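Local coordinates for protein flap endonuclease 1 (Desulfurococcus amylolyticus, PDB 3ORY) that probably cuts 5' flaps from branched DNA as a structure-specific, metal-dependent nuclease, as flap endonucleases do in replication and repair, at residues 46-51 / 201-206; 81-86 / 341-346; 151-154 / 159-162. All blocks are in the same frame, centred on the assembly; numbering follows the deposited sequence.

Contact 1: 46-51 / 201-206; sequences LYQFLA and NLTISG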
ATOM      1  N   LEU A  46      -2.291  -4.070   4.062  1.00 23.74           N
ATOM      2  CA  LEU A  46      -2.777  -5.440   4.239  1.00 23.97           C
ATOM      3  C   LEU A  46      -2.526  -6.279   2.992  1.00 24.43           C
ATOM      4  O   LEU A  46      -2.182  -7.450   3.096  1.00 25.32           O
ATOM      5  CB  LEU A  46      -4.270  -5.462   4.643  1.00 23.32           C
ATOM      6  CG  LEU A  46      -4.583  -4.802   5.994  1.00 23.79           C
ATOM      7  CD1 LEU A  46      -6.090  -4.835   6.315  1.00 22.79           C
ATOM      8  CD2 LEU A  46      -3.793  -5.435   7.126  1.00 24.87           C
ATOM      9  N   TYR A  47      -2.689  -5.672   1.817  1.00 24.42           N
ATOM     10  CA  TYR A  47      -2.349  -6.326   0.559  1.00 24.86           C
ATOM     11  C   TYR A  47      -0.859  -6.659   0.451  1.00 25.66           C
ATOM     12  O   TYR A  47      -0.495  -7.742  -0.042  1.00 25.54           O
ATOM     13  CB  TYR A  47      -2.826  -5.493  -0.647  1.00 25.18           C
ATOM     14  CG  TYR A  47      -4.240  -5.852  -1.062  1.00 26.76           C
ATOM     15  CD1 TYR A  47      -4.557  -7.163  -1.447  1.00 29.03           C
ATOM     16  CD2 TYR A  47      -5.262  -4.909  -1.040  1.00 29.26           C
ATOM     17  CE1 TYR A  47      -5.843  -7.514  -1.820  1.00 30.41           C
ATOM     18  CE2 TYR A  47      -6.581  -5.259  -1.409  1.00 28.83           C
ATOM     19  CZ  TYR A  47      -6.848  -6.558  -1.798  1.00 30.92           C
ATOM     20  OH  TYR A  47      -8.118  -6.930  -2.158  1.00 33.28           O
ATOM     21  N   GLN A  48      -0.002  -5.742   0.908  1.00 25.08           N
ATOM     22  CA  GLN A  48       1.446  -6.008   0.916  1.00 26.45           C
ATOM     23  C   GLN A  48       1.790  -7.217   1.787  1.00 26.68           C
ATOM     24  O   GLN A  48       2.558  -8.090   1.363  1.00 26.87           O
ATOM     25  CB  GLN A  48       2.260  -4.793   1.371  1.00 26.61           C
ATOM     26  CG  GLN A  48       2.111  -3.549   0.504  1.00 27.57           C
ATOM     27  CD  GLN A  48       2.130  -3.836  -0.993  1.00 29.79           C
ATOM     28  OE1 GLN A  48       2.957  -4.610  -1.498  1.00 27.85           O
ATOM     29  NE2 GLN A  48       1.228  -3.184  -1.718  1.00 28.36           N
ATOM     30  N   PHE A  49       1.198  -7.267   2.981  1.00 26.61           N
ATOM     31  CA  PHE A  49       1.418  -8.382   3.910  1.00 27.62           C
ATOM     32  C   PHE A  49       0.893  -9.706   3.345  1.00 28.15           C
ATOM     33  O   PHE A  49       1.531 -10.762   3.490  1.00 28.73           O
ATOM     34  CB  PHE A  49       0.763  -8.091   5.260  1.00 27.07           C
ATOM     35  CG  PHE A  49       1.247  -6.819   5.914  1.00 27.62           C
ATOM     36  CD1 PHE A  49       2.579  -6.423   5.814  1.00 26.67           C
ATOM     37  CD2 PHE A  49       0.365  -6.031   6.662  1.00 27.45           C
ATOM     38  CE1 PHE A  49       3.035  -5.241   6.419  1.00 28.02           C
ATOM     39  CE2 PHE A  49       0.809  -4.853   7.282  1.00 26.64           C
ATOM     40  CZ  PHE A  49       2.146  -4.459   7.164  1.00 26.13           C
ATOM     41  N   LEU A  50      -0.265  -9.644   2.694  1.00 27.91           N
ATOM     42  CA  LEU A  50      -0.843 -10.823   2.056  1.00 28.97           C
ATOM     43  C   LEU A  50       0.090 -11.419   1.005  1.00 30.13           C
ATOM     44  O   LEU A  50       0.206 -12.642   0.899  1.00 31.08           O
ATOM     45  CB  LEU A  50      -2.218 -10.506   1.446  1.00 28.12           C
ATOM     46  CG  LEU A  50      -3.392 -10.374   2.413  1.00 27.20           C
ATOM     47  CD1 LEU A  50      -4.650  -9.856   1.686  1.00 26.36           C
ATOM     48  CD2 LEU A  50      -3.688 -11.705   3.106  1.00 27.36           C
ATOM     49  N   ALA A  51       0.772 -10.556   0.257  1.00 30.35           N
ATOM     50  CA  ALA A  51       1.677 -10.991  -0.799  1.00 31.75           C
ATOM     51  C   ALA A  51       3.079 -11.355  -0.289  1.00 33.25           C
ATOM     52  O   ALA A  51       3.717 -12.272  -0.814  1.00 33.88           O
ATOM     53  CB  ALA A  51       1.777  -9.907  -1.887  1.00 31.35           C
ATOM     54  N   ASN A 201       7.580   1.779   0.421  1.00 32.51           N
ATOM     55  CA  ASN A 201       8.359   0.617   0.910  1.00 33.32           C
ATOM     56  C   ASN A 201       8.364   0.413   2.424  1.00 33.74           C
ATOM     57  O   ASN A 201       9.008  -0.511   2.923  1.00 34.41           O
ATOM     58  CB  ASN A 201       9.802   0.612   0.370  1.00 34.16           C
ATOM     59  CG  ASN A 201       9.869   0.658  -1.150  1.00 34.58           C
ATOM     60  OD1 ASN A 201      10.821   1.196  -1.725  1.00 37.10           O
ATOM     61  ND2 ASN A 201       8.884   0.083  -1.802  1.00 32.57           N
ATOM     62  N   LEU A 202       7.653   1.266   3.153  1.00 33.98           N
ATOM     63  CA  LEU A 202       7.633   1.186   4.611  1.00 35.04           C
ATOM     64  C   LEU A 202       7.083  -0.148   5.119  1.00 34.94           C
ATOM     65  O   LEU A 202       7.510  -0.639   6.156  1.00 35.36           O
ATOM     66  CB  LEU A 202       6.852   2.357   5.205  1.00 35.29           C
ATOM     67  CG  LEU A 202       7.104   2.701   6.670  1.00 36.77           C
ATOM     68  CD1 LEU A 202       8.408   3.491   6.868  1.00 39.84           C
ATOM     69  CD2 LEU A 202       5.916   3.473   7.221  1.00 38.50           C
ATOM     70  N   THR A 203       6.157  -0.749   4.376  1.00 34.91           N
ATOM     71  CA  THR A 203       5.552  -2.010   4.809  1.00 35.03           C
ATOM     72  C   THR A 203       6.357  -3.231   4.370  1.00 36.24           C
ATOM     73  O   THR A 203       6.062  -4.346   4.787  1.00 35.69           O
ATOM     74  CB  THR A 203       4.102  -2.151   4.305  1.00 34.37           C
ATOM     75  OG1 THR A 203       4.092  -2.066   2.876  1.00 33.40           O
ATOM     76  CG2 THR A 203       3.222  -1.053   4.896  1.00 32.86           C
ATOM     77  N   ILE A 204       7.378  -3.017   3.536  1.00 37.61           N
ATOM     78  CA  ILE A 204       8.131  -4.126   2.946  1.00 39.23           C
ATOM     79  C   ILE A 204       9.655  -3.965   2.988  1.00 41.32           C
ATOM     80  O   ILE A 204      10.364  -4.754   2.366  1.00 41.50           O
ATOM     81  CB  ILE A 204       7.713  -4.404   1.464  1.00 38.99           C
ATOM     82  CG1 ILE A 204       7.949  -3.166   0.576  1.00 38.61           C
ATOM     83  CG2 ILE A 204       6.269  -4.926   1.385  1.00 37.63           C
ATOM     84  CD1 ILE A 204       7.983  -3.458  -0.946  1.00 37.80           C
ATOM     85  N   SER A 205      10.151  -2.951   3.700  1.00 43.17           N
ATOM     86  CA  SER A 205      11.592  -2.651   3.706  1.00 45.86           C
ATOM     87  C   SER A 205      12.409  -3.728   4.419  1.00 48.22           C
ATOM     88  O   SER A 205      11.872  -4.511   5.206  1.00 47.85           O
ATOM     89  CB  SER A 205      11.881  -1.258   4.287  1.00 45.50           C
ATOM     90  OG  SER A 205      11.411  -1.125   5.616  1.00 45.91           O
ATOM     91  N   GLY A 206      13.707  -3.761   4.125  1.00 51.22           N
ATOM     92  CA  GLY A 206      14.604  -4.763   4.689  1.00 54.89           C
ATOM     93  C   GLY A 206      15.259  -5.621   3.626  1.00 57.65           C
ATOM     94  O   GLY A 206      15.299  -5.259   2.446  1.00 57.48           O
TER

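Contact 2: 81-86 / 341-346; sequences NIVEAG and VKAFKE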
ATOM      1  N   ASN A  81       8.117  -3.136  14.327  1.00 34.81           N
ATOM      2  CA  ASN A  81       9.384  -2.629  13.762  1.00 36.22           C
ATOM      3  C   ASN A  81       9.371  -1.133  13.538  1.00 35.53           C
ATOM      4  O   ASN A  81      10.361  -0.448  13.798  1.00 35.51           O
ATOM      5  CB  ASN A  81       9.690  -3.290  12.430  1.00 37.28           C
ATOM      6  CG  ASN A  81      10.139  -4.712  12.572  1.00 41.95           C
ATOM      7  OD1 ASN A  81      10.938  -5.065  13.467  1.00 46.07           O
ATOM      8  ND2 ASN A  81       9.650  -5.557  11.666  1.00 45.84           N
ATOM      9  N   ILE A  82       8.239  -0.643  13.041  1.00 34.17           N
ATOM     10  CA  ILE A  82       8.049   0.774  12.747  1.00 33.96           C
ATOM     11  C   ILE A  82       8.140   1.587  14.042  1.00 34.35           C
ATOM     12  O   ILE A  82       8.864   2.575  14.114  1.00 34.75           O
ATOM     13  CB  ILE A  82       6.705   0.984  11.997  1.00 32.64           C
ATOM     14  CG1 ILE A  82       6.841   0.497  10.554  1.00 32.30           C
ATOM     15  CG2 ILE A  82       6.271   2.427  12.013  1.00 32.86           C
ATOM     16  CD1 ILE A  82       5.519   0.482   9.787  1.00 29.54           C
ATOM     17  N   VAL A  83       7.427   1.134  15.066  1.00 34.43           N
ATOM     18  CA  VAL A  83       7.504   1.730  16.405  1.00 35.50           C
ATOM     19  C   VAL A  83       8.922   1.661  17.006  1.00 36.65           C
ATOM     20  O   VAL A  83       9.390   2.646  17.586  1.00 37.00           O
ATOM     21  CB  VAL A  83       6.457   1.104  17.360  1.00 35.31           C
ATOM     22  CG1 VAL A  83       6.700   1.526  18.802  1.00 35.96           C
ATOM     23  CG2 VAL A  83       5.029   1.497  16.920  1.00 34.15           C
ATOM     24  N   GLU A  84       9.598   0.519  16.848  1.00 37.42           N
ATOM     25  CA  GLU A  84      10.989   0.343  17.334  1.00 38.95           C
ATOM     26  C   GLU A  84      11.971   1.293  16.656  1.00 39.55           C
ATOM     27  O   GLU A  84      13.011   1.647  17.226  1.00 40.53           O
ATOM     28  CB  GLU A  84      11.458  -1.109  17.168  1.00 39.23           C
ATOM     29  CG  GLU A  84      10.889  -2.059  18.224  1.00 41.24           C
ATOM     30  CD  GLU A  84      11.102  -3.534  17.914  1.00 44.20           C
ATOM     31  OE1 GLU A  84      11.544  -3.866  16.795  1.00 46.15           O
ATOM     32  OE2 GLU A  84      10.816  -4.372  18.797  1.00 45.94           O
ATOM     33  N   ALA A  85      11.641   1.700  15.434  1.00 38.63           N
ATOM     34  CA  ALA A  85      12.413   2.703  14.718  1.00 38.69           C
ATOM     35  C   ALA A  85      12.100   4.135  15.168  1.00 38.48           C
ATOM     36  O   ALA A  85      12.745   5.082  14.710  1.00 38.70           O
ATOM     37  CB  ALA A  85      12.186   2.556  13.226  1.00 38.42           C
ATOM     38  N   GLY A  86      11.110   4.296  16.049  1.00 37.89           N
ATOM     39  CA  GLY A  86      10.739   5.621  16.563  1.00 37.75           C
ATOM     40  C   GLY A  86       9.657   6.332  15.762  1.00 36.75           C
ATOM     41  O   GLY A  86       9.300   7.476  16.059  1.00 36.68           O
ATOM     42  N   VAL A 341       6.300  -3.396  23.984  1.00 39.35           N
ATOM     43  CA  VAL A 341       5.860  -2.533  25.089  1.00 40.76           C
ATOM     44  C   VAL A 341       6.976  -1.591  25.565  1.00 42.27           C
ATOM     45  O   VAL A 341       6.722  -0.423  25.875  1.00 42.25           O
ATOM     46  CB  VAL A 341       5.201  -3.306  26.275  1.00 40.99           C
ATOM     47  CG1 VAL A 341       3.924  -4.023  25.809  1.00 40.32           C
ATOM     48  CG2 VAL A 341       6.165  -4.284  26.942  1.00 41.81           C
ATOM     49  N   LYS A 342       8.208  -2.092  25.592  1.00 43.87           N
ATOM     50  CA  LYS A 342       9.356  -1.263  25.960  1.00 45.95           C
ATOM     51  C   LYS A 342       9.574  -0.139  24.952  1.00 45.82           C
ATOM     52  O   LYS A 342       9.685   1.029  25.330  1.00 45.99           O
ATOM     53  CB  LYS A 342      10.623  -2.108  26.128  1.00 47.07           C
ATOM     54  CG  LYS A 342      10.581  -3.107  27.303  1.00 50.23           C
ATOM     55  CD  LYS A 342      10.698  -2.437  28.694  1.00 55.93           C
ATOM     56  CE  LYS A 342       9.328  -2.048  29.292  1.00 57.23           C
ATOM     57  NZ  LYS A 342       8.431  -3.219  29.541  1.00 58.51           N
ATOM     58  N   ALA A 343       9.591  -0.493  23.669  1.00 45.81           N
ATOM     59  CA  ALA A 343       9.789   0.494  22.612  1.00 46.03           C
ATOM     60  C   ALA A 343       8.639   1.508  22.565  1.00 46.07           C
ATOM     61  O   ALA A 343       8.864   2.686  22.298  1.00 45.89           O
ATOM     62  CB  ALA A 343       9.984  -0.191  21.268  1.00 45.52           C
ATOM     63  N   PHE A 344       7.417   1.051  22.852  1.00 46.26           N
ATOM     64  CA  PHE A 344       6.240   1.931  22.895  1.00 46.66           C
ATOM     65  C   PHE A 344       6.393   3.001  23.974  1.00 48.01           C
ATOM     66  O   PHE A 344       6.164   4.180  23.729  1.00 47.50           O
ATOM     67  CB  PHE A 344       4.961   1.119  23.149  1.00 46.16           C
ATOM     68  CG  PHE A 344       3.690   1.902  22.950  1.00 45.82           C
ATOM     69  CD1 PHE A 344       2.967   1.785  21.766  1.00 45.42           C
ATOM     70  CD2 PHE A 344       3.207   2.747  23.947  1.00 46.78           C
ATOM     71  CE1 PHE A 344       1.783   2.505  21.571  1.00 44.65           C
ATOM     72  CE2 PHE A 344       2.026   3.473  23.759  1.00 46.61           C
ATOM     73  CZ  PHE A 344       1.321   3.352  22.570  1.00 45.30           C
ATOM     74  N   LYS A 345       6.766   2.559  25.170  1.00 50.00           N
ATOM     75  CA  LYS A 345       6.991   3.430  26.319  1.00 52.55           C
ATOM     76  C   LYS A 345       8.083   4.475  26.025  1.00 53.79           C
ATOM     77  O   LYS A 345       7.933   5.643  26.373  1.00 54.15           O
ATOM     78  CB  LYS A 345       7.346   2.563  27.537  1.00 53.46           C
ATOM     79  CG  LYS A 345       7.493   3.271  28.887  1.00 56.29           C
ATOM     80  CD  LYS A 345       7.711   2.224  29.992  1.00 59.46           C
ATOM     81  CE  LYS A 345       8.683   2.694  31.076  1.00 62.22           C
ATOM     82  NZ  LYS A 345       8.018   3.443  32.186  1.00 64.15           N
ATOM     83  N   GLU A 346       9.157   4.048  25.359  1.00 54.94           N
ATOM     84  CA  GLU A 346      10.298   4.918  25.058  1.00 56.87           C
ATOM     85  C   GLU A 346      10.053   5.880  23.889  1.00 56.60           C
ATOM     86  O   GLU A 346      10.402   7.061  23.974  1.00 56.80           O
ATOM     87  CB  GLU A 346      11.564   4.084  24.792  1.00 57.43           C
ATOM     88  CG  GLU A 346      12.164   3.416  26.040  1.00 60.69           C
ATOM     89  CD  GLU A 346      13.057   2.206  25.723  1.00 63.50           C
ATOM     90  OE1 GLU A 346      13.030   1.710  24.572  1.00 64.38           O
ATOM     91  OE2 GLU A 346      13.782   1.743  26.636  1.00 65.16           O
TER

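Contact 3: 151-154 / 159-162; sequences SLLD and PWVQ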
ATOM      1  N   SER A 151      -9.191  -4.605  14.967  1.00 26.44           N
ATOM      2  CA  SER A 151      -9.156  -5.149  16.333  1.00 27.17           C
ATOM      3  C   SER A 151      -7.731  -5.331  16.833  1.00 26.87           C
ATOM      4  O   SER A 151      -7.441  -5.039  17.993  1.00 27.49           O
ATOM      5  CB  SER A 151      -9.893  -6.489  16.419  1.00 27.38           C
ATOM      6  OG  SER A 151     -11.275  -6.317  16.148  1.00 30.09           O
ATOM      7  N   LEU A 152      -6.847  -5.824  15.971  1.00 26.56           N
ATOM      8  CA  LEU A 152      -5.446  -6.015  16.359  1.00 27.28           C
ATOM      9  C   LEU A 152      -4.763  -4.680  16.699  1.00 27.27           C
ATOM     10  O   LEU A 152      -4.063  -4.569  17.712  1.00 27.77           O
ATOM     11  CB  LEU A 152      -4.664  -6.768  15.273  1.00 27.15           C
ATOM     12  CG  LEU A 152      -3.160  -6.944  15.541  1.00 28.45           C
ATOM     13  CD1 LEU A 152      -2.897  -7.797  16.815  1.00 29.31           C
ATOM     14  CD2 LEU A 152      -2.457  -7.542  14.326  1.00 27.87           C
ATOM     15  N   LEU A 153      -4.965  -3.673  15.849  1.00 26.78           N
ATOM     16  CA  LEU A 153      -4.396  -2.350  16.095  1.00 26.78           C
ATOM     17  C   LEU A 153      -4.896  -1.764  17.414  1.00 27.57           C
ATOM     18  O   LEU A 153      -4.093  -1.220  18.183  1.00 27.46           O
ATOM     19  CB  LEU A 153      -4.648  -1.398  14.912  1.00 26.48           C
ATOM     20  CG  LEU A 153      -3.995  -1.839  13.590  1.00 25.13           C
ATOM     21  CD1 LEU A 153      -4.542  -1.034  12.407  1.00 25.96           C
ATOM     22  CD2 LEU A 153      -2.464  -1.754  13.639  1.00 23.51           C
ATOM     23  N   ASP A 154      -6.209  -1.890  17.674  1.00 27.51           N
ATOM     24  CA  ASP A 154      -6.791  -1.492  18.963  1.00 28.79           C
ATOM     25  C   ASP A 154      -6.042  -2.143  20.127  1.00 29.68           C
ATOM     26  O   ASP A 154      -5.646  -1.463  21.080  1.00 30.30           O
ATOM     27  CB  ASP A 154      -8.280  -1.874  19.065  1.00 28.16           C
ATOM     28  CG  ASP A 154      -9.168  -1.098  18.093  1.00 27.97           C
ATOM     29  OD1 ASP A 154      -8.696  -0.116  17.481  1.00 26.87           O
ATOM     30  OD2 ASP A 154     -10.349  -1.493  17.937  1.00 28.93           O
ATOM     31  N   PRO A 159      -3.446   3.886  16.704  1.00 28.12           N
ATOM     32  CA  PRO A 159      -4.624   4.573  16.168  1.00 27.46           C
ATOM     33  C   PRO A 159      -4.887   4.240  14.705  1.00 26.57           C
ATOM     34  O   PRO A 159      -3.955   3.963  13.943  1.00 26.28           O
ATOM     35  CB  PRO A 159      -4.251   6.051  16.289  1.00 27.58           C
ATOM     36  CG  PRO A 159      -2.745   6.050  16.209  1.00 28.88           C
ATOM     37  CD  PRO A 159      -2.334   4.816  16.963  1.00 28.24           C
ATOM     38  N   TRP A 160      -6.157   4.253  14.328  1.00 26.36           N
ATOM     39  CA  TRP A 160      -6.537   4.195  12.925  1.00 26.23           C
ATOM     40  C   TRP A 160      -7.732   5.118  12.698  1.00 26.18           C
ATOM     41  O   TRP A 160      -8.537   5.374  13.610  1.00 26.33           O
ATOM     42  CB  TRP A 160      -6.809   2.754  12.449  1.00 25.82           C
ATOM     43  CG  TRP A 160      -7.876   2.044  13.226  1.00 27.62           C
ATOM     44  CD1 TRP A 160      -7.694   1.232  14.313  1.00 27.80           C
ATOM     45  CD2 TRP A 160      -9.287   2.091  12.991  1.00 28.11           C
ATOM     46  NE1 TRP A 160      -8.904   0.776  14.768  1.00 29.19           N
ATOM     47  CE2 TRP A 160      -9.899   1.286  13.975  1.00 28.61           C
ATOM     48  CE3 TRP A 160     -10.094   2.734  12.042  1.00 28.77           C
ATOM     49  CZ2 TRP A 160     -11.278   1.110  14.043  1.00 30.29           C
ATOM     50  CZ3 TRP A 160     -11.457   2.565  12.107  1.00 28.29           C
ATOM     51  CH2 TRP A 160     -12.043   1.752  13.100  1.00 30.95           C
ATOM     52  N   VAL A 161      -7.829   5.616  11.478  1.00 25.54           N
ATOM     53  CA  VAL A 161      -8.811   6.613  11.125  1.00 25.41           C
ATOM     54  C   VAL A 161      -9.781   6.000  10.124  1.00 25.26           C
ATOM     55  O   VAL A 161      -9.359   5.348   9.165  1.00 25.14           O
ATOM     56  CB  VAL A 161      -8.107   7.865  10.537  1.00 25.29           C
ATOM     57  CG1 VAL A 161      -9.117   8.840   9.925  1.00 24.07           C
ATOM     58  CG2 VAL A 161      -7.283   8.550  11.630  1.00 25.33           C
ATOM     59  N   GLN A 162     -11.079   6.193  10.370  1.00 25.62           N
ATOM     60  CA  GLN A 162     -12.113   5.789   9.429  1.00 25.08           C
ATOM     61  C   GLN A 162     -12.277   6.879   8.372  1.00 25.21           C
ATOM     62  O   GLN A 162     -12.813   7.952   8.651  1.00 25.48           O
ATOM     63  CB  GLN A 162     -13.452   5.550  10.152  1.00 25.69           C
ATOM     64  CG  GLN A 162     -14.557   5.023   9.221  1.00 24.45           C
ATOM     65  CD  GLN A 162     -14.098   3.803   8.447  1.00 24.68           C
ATOM     66  OE1 GLN A 162     -13.900   2.741   9.032  1.00 25.27           O
ATOM     67  NE2 GLN A 162     -13.914   3.949   7.118  1.00 22.03           N
TER

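Contact 1: 46-51 / 201-206
Gln48 OE1 accepts a hydrogen bond from Val9 N, near the start of the modelled chain, while the aliphatic root of the same side chain lies against Thr203. The amide's NE2 is also bonded outside the two segments, so the contact itself is left to the CH2 groups. Thr203 OG1 sits over them, 3.4 Å from Gln48 CG and 3.6 Å from Gln48 CB; this is a close polar-on-aliphatic touch with no hydrogen bond in it. The two side chains meet at about a right angle. Thr203 OG1 can reach forward this way because it stands between its own backbone N and carbonyl carbon (chi1 58°). On the flank, Ile204 CG2 packs on Gln48 CB at 4.0 Å.

Phe49 is turned so that the rim of its ring faces the loop. Its CE1 comes to 3.6 Å from Thr203 O, which lies at the ring edge near the ring plane, where the ring hydrogens carry a slight positive charge. The same CE1 is 3.9 Å from Thr203 CB. Thr203 thus touches two consecutive residues of the helix, one with its hydroxyl, the other with its carbonyl and CB.

The loop presents these groups from a tight turn, closed by the bond from Ile204 N to Asn201 O (3.1 Å). The contact packs a helix of the XPG N-terminal region against a turn of the XPG I-region, between strands 197-200 and 206-209, where Ile204 also rests on Val219 of strand 216-225. From helix 42-52, Phe49 packs onward against Leu75 and Arg78 of helix 70-84, and Leu46 on Ala149 of helix 143-156.

Contact 2: 81-86 / 341-346
Ala343 meets Glu84 first: its CB presses on Glu84 CG at 3.7 Å and lies 4.1 Å from Glu84 CA. With only a methyl on Ala343, the helices come close: the CA atoms of Glu84 and Ala343 are 5.4 Å apart. Glu84 places its CG beside its own backbone N, and from there the chain runs out extended, so CG does the packing while the carboxylate leads away from Ala343. Arg339, one turn earlier on helix 330-347, also touches the Glu84 side chain.

One residue on, Phe344 takes part mainly through its backbone. Val83 CG1 is 4.1 Å from both Phe344 CA and Phe344 N, and 4.2 Å from Ala343 C, so this methyl lies on the main chain where the two residues join. It gets there because CG1 stands anti to the Val83 backbone N (chi1 169°). The Phe344 side chain makes no close touch with Val83 and packs on Pro313.

Just beyond Glu84, the chain leaves helix 70-84 through a Schellman motif at Gly86. That glycine, with positive phi (91°), donates its N to Val83 O at 2.8 Å. Val83 O has a second partner in Asn347 ND2, so the C-terminal end of helix 330-347 is tied by a polar bond to the end of helix 70-84.

Between the two segments themselves there is no hydrogen bond; the closest touches run between carbon atoms, in a helix-on-helix packing remote from the middle of the molecule. Helix 330-347, the last in the model, lies on the end of helix 70-84, with Val83 reaching Tyr340 and Ile348 as well as Pro89 of strand 88-93, and Gly86 bonded through its backbone to Gly35.

Contact 3: 151-154 / 159-162
Asp154 and Trp160 close the helix-to-strand half of a beta-alpha-beta crossover: helix 143-156 returns the chain, through a short connection, to strand 160-162, which runs parallel to strand 88-93. This belongs to the mixed sheet of the nuclease core. The indole of Trp160 reaches back to the last turn of the helix. Its CG stands between the backbone N and the carbonyl carbon (chi1 58°), which sends the ring to the helix, and the second torsion then turns the pyrrole side, CD1 and NE1, to Leu153 and Asp154.

Asp154 answers from the helix with CG beside its own backbone N, which carries the carboxylate to the edge of the indole. The planes of carboxylate and ring are 19° apart, and the carboxylate sits at the ring's edge, not over its face. Asp154 CG itself lies in the ring plane, 3.8 Å from Trp160 NE1.

Leu153 packs alongside, with its CB 4.1 Å from Trp160 CD1, approaching the ring obliquely. Leu153 is buried and also touches Tyr91 and Phe93 of strand 88-93, whereas Asp154 is exposed, so the indole touches one buried and one exposed residue of the helix.

One bond spans the junction: Trp160 NE1 donates to Asp154 OD1 at 2.9 Å with an N-H...O angle of 146°, entering on the syn side of the carboxylate but tilted out of its plane.

In the fold
Contact 1 lies near the centre of the chain and is buried; contact 2 is also buried but has its centre about 22 Å from the centre of the chain, and contact 3 is partly exposed. Contacts 1 and 2 join distant parts of the sequence, whereas contact 3 closes a local turn. Helix 70-84 connects all three: it forms one side of contact 2, receives Phe49 of contact 1, and packs against Leu152 and Leu153 of contact 3. Contacts 1 and 2 touch directly where Leu202 CD2 meets Ile82 CD1 at 4.0 Å. The chemistry follows position: contacts 1 and 2 have no hydrogen bond between their segments, while contact 3, nearer solvent, adds one to an exposed carboxylate.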